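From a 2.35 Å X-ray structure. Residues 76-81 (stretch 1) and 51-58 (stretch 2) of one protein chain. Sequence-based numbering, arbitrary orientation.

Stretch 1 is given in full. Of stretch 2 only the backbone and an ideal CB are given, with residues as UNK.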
# COMPACT_ATOMS: atom_id res chain seq x y z
N GLY B 76 -0.45 15.15 -15.68
CA GLY B 76 -0.51 15.28 -17.12
C GLY B 76 0.41 14.35 -17.90
O GLY B 76 0.45 14.45 -19.13
N THR B 77 1.14 13.47 -17.23
CA THR B 77 2.02 12.52 -17.92
C THR B 77 1.46 11.11 -17.79
O THR B 77 1.57 10.50 -16.71
CB THR B 77 3.45 12.58 -17.36
OG1 THR B 77 3.94 13.93 -17.42
CG2 THR B 77 4.36 11.68 -18.17
N PRO B 78 0.85 10.56 -18.83
CA PRO B 78 0.39 9.17 -18.77
C PRO B 78 1.55 8.22 -18.51
O PRO B 78 2.66 8.41 -19.01
CB PRO B 78 -0.23 8.94 -20.15
CG PRO B 78 -0.63 10.31 -20.61
CD PRO B 78 0.41 11.24 -20.07
N VAL B 79 1.28 7.18 -17.72
CA VAL B 79 2.29 6.20 -17.34
C VAL B 79 1.80 4.81 -17.71
O VAL B 79 0.63 4.47 -17.49
CB VAL B 79 2.63 6.28 -15.84
CG1 VAL B 79 3.74 5.28 -15.48
CG2 VAL B 79 3.06 7.69 -15.47
N VAL B 80 2.70 4.01 -18.28
CA VAL B 80 2.48 2.59 -18.49
C VAL B 80 3.50 1.84 -17.64
O VAL B 80 4.70 2.03 -17.82
CB VAL B 80 2.60 2.21 -19.98
CG1 VAL B 80 2.65 0.69 -20.14
CG2 VAL B 80 1.44 2.80 -20.76
N ASN B 81 3.05 0.98 -16.73
CA ASN B 81 1.63 0.67 -16.55
C ASN B 81 0.88 1.77 -15.81
O ASN B 81 1.45 2.48 -14.97
CB ASN B 81 1.49 -0.65 -15.79
CG ASN B 81 1.94 -1.84 -16.61
OD1 ASN B 81 1.27 -2.24 -17.56
ND2 ASN B 81 3.07 -2.42 -16.24
N UNK B 51 9.30 17.38 -19.56
CA UNK B 51 8.42 17.43 -20.72
C UNK B 51 8.38 16.06 -21.38
O UNK B 51 9.35 15.65 -22.03
CB UNK B 51 8.88 18.50 -21.71
N UNK B 52 7.28 15.34 -21.21
CA UNK B 52 7.12 14.01 -21.78
C UNK B 52 5.66 13.80 -22.15
O UNK B 52 4.76 14.21 -21.41
CB UNK B 52 7.60 12.93 -20.80
N UNK B 53 5.44 13.13 -23.29
CA UNK B 53 4.08 12.76 -23.66
C UNK B 53 3.64 11.48 -22.98
O UNK B 53 2.44 11.20 -22.92
CB UNK B 53 3.97 12.61 -25.18
N UNK B 54 4.58 10.69 -22.46
CA UNK B 54 4.27 9.44 -21.78
C UNK B 54 5.49 9.00 -20.98
O UNK B 54 6.62 9.42 -21.26
CB UNK B 54 3.85 8.36 -22.78
N UNK B 55 5.24 8.16 -19.98
CA UNK B 55 6.29 7.51 -19.21
C UNK B 55 6.06 6.01 -19.22
O UNK B 55 4.91 5.55 -19.18
CB UNK B 55 6.33 8.04 -17.78
N UNK B 56 7.15 5.25 -19.28
CA UNK B 56 7.07 3.79 -19.29
C UNK B 56 7.93 3.26 -18.15
O UNK B 56 9.15 3.40 -18.17
CB UNK B 56 7.52 3.21 -20.63
N UNK B 57 7.28 2.68 -17.14
CA UNK B 57 8.00 2.19 -15.97
C UNK B 57 8.70 0.89 -16.34
O UNK B 57 8.05 -0.13 -16.61
CB UNK B 57 7.06 1.99 -14.78
N UNK B 58 10.04 0.92 -16.35
CA UNK B 58 10.86 -0.23 -16.68
C UNK B 58 11.43 -0.91 -15.44
O UNK B 58 12.38 -1.69 -15.55
CB UNK B 58 12.00 0.19 -17.61

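Three backbone hydrogen bonds fix the register. The amide N of 55 donates to Pro78 O (2.8 Å, 152° at the hydrogen), Val80 N donates to the carbonyl O of 55 (2.8 Å, 165°), and the N of 57 donates to Val80 O (2.7 Å, 157°). The strands are parallel, with 55 bridging Val79 and 56 bridging Val80.

Position 51 points its CB away, with nothing of stretch 1 within 5.5 Å, so this contact restricts it little. It is Asp51, poorly ordered.

At position 52 the CB points sideways, and the ideal atom lies 4.4 Å from Thr77 CG2. An apolar or aromatic side chain would suit the methyl, but so would many that touch it only at their base. The residue is Phe52: its CB packs 4.3 Å from Thr77 CG2, while chi1 of -62° (m) leads the ring away.

Position 53 again directs CB away, leaving the choice open; what meets stretch 1 is backbone, its carbonyl O standing 3.5 Å from Pro78 CD. The deposited residue is Val53.

Position 54 has a sideways CB, 4.0 Å from Pro78 O. That carbonyl also receives a CA-H...O contact from the CA of 54 at 3.4 Å. A small residue fits easily, though a larger one directed away from the carbonyl is not excluded. It is Ala54.

Position 55 is the most closely surrounded. Its ideal CB is 3.9 Å from Pro78 O, 4.0 Å from Val79 CG2 and 4.2 Å from Thr77 CG2, on the same sheet face as the Val79 side chain. Small apolar residues suit it best, although a branched one might find room. Ala55 sets its CB against Val79 CG2, and its carbonyl O also takes a CA-H...O contact from Val79 CA at 3.3 Å.

Position 56 shares the other face with Val80. The ideal CB is 4.2 Å from Val80 O, and the isopropyl group of Val80 offers an apolar surface that a longer aliphatic chain, such as leucine, isoleucine or methionine, could reach. Leu56 does so with chi1 175° (t) and chi2 59° (p), bringing CD1 to 3.7 Å from Val80 CG1.

At position 57 the sideways CB is 3.8 Å from Val80 O. Stretch 1 demands no particular chemistry here, so polar or apolar groups are possible. Asp57 hydrogen-bonds through its carboxylate outside the two stretches.

Position 58 points its CB away, and stretch 1 sets no limit on it; Arg58 finds its partners elsewhere in the structure.

Stretch 2 51-58: DFVAALDR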
# COMPACT_ATOMS: atom_id res chain seq x y z
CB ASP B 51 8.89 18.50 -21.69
CG ASP B 51 7.93 18.69 -22.86
OD1 ASP B 51 6.72 18.44 -22.68
OD2 ASP B 51 8.40 19.09 -23.95
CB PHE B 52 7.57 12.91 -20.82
CG PHE B 52 9.02 12.97 -20.45
CD1 PHE B 52 9.98 12.45 -21.29
CD2 PHE B 52 9.42 13.55 -19.26
CE1 PHE B 52 11.32 12.51 -20.96
CE2 PHE B 52 10.75 13.61 -18.92
CZ PHE B 52 11.70 13.09 -19.77
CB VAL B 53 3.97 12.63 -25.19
CG1 VAL B 53 4.56 13.86 -25.86
CG2 VAL B 53 4.67 11.37 -25.67
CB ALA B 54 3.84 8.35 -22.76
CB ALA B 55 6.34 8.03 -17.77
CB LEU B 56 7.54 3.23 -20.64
CG LEU B 56 7.63 1.71 -20.79
CD1 LEU B 56 6.29 1.05 -20.54
CD2 LEU B 56 8.15 1.37 -22.18
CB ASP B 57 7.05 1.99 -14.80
CG ASP B 57 7.78 1.82 -13.48
OD1 ASP B 57 8.90 1.28 -13.47
OD2 ASP B 57 7.23 2.25 -12.44
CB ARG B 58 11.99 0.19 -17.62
CG ARG B 58 11.51 0.78 -18.94
CD ARG B 58 10.93 -0.29 -19.84
NE ARG B 58 11.81 -1.45 -19.89
CZ ARG B 58 11.45 -2.69 -19.56
NH1 ARG B 58 10.21 -2.94 -19.17
NH2 ARG B 58 12.33 -3.68 -19.63
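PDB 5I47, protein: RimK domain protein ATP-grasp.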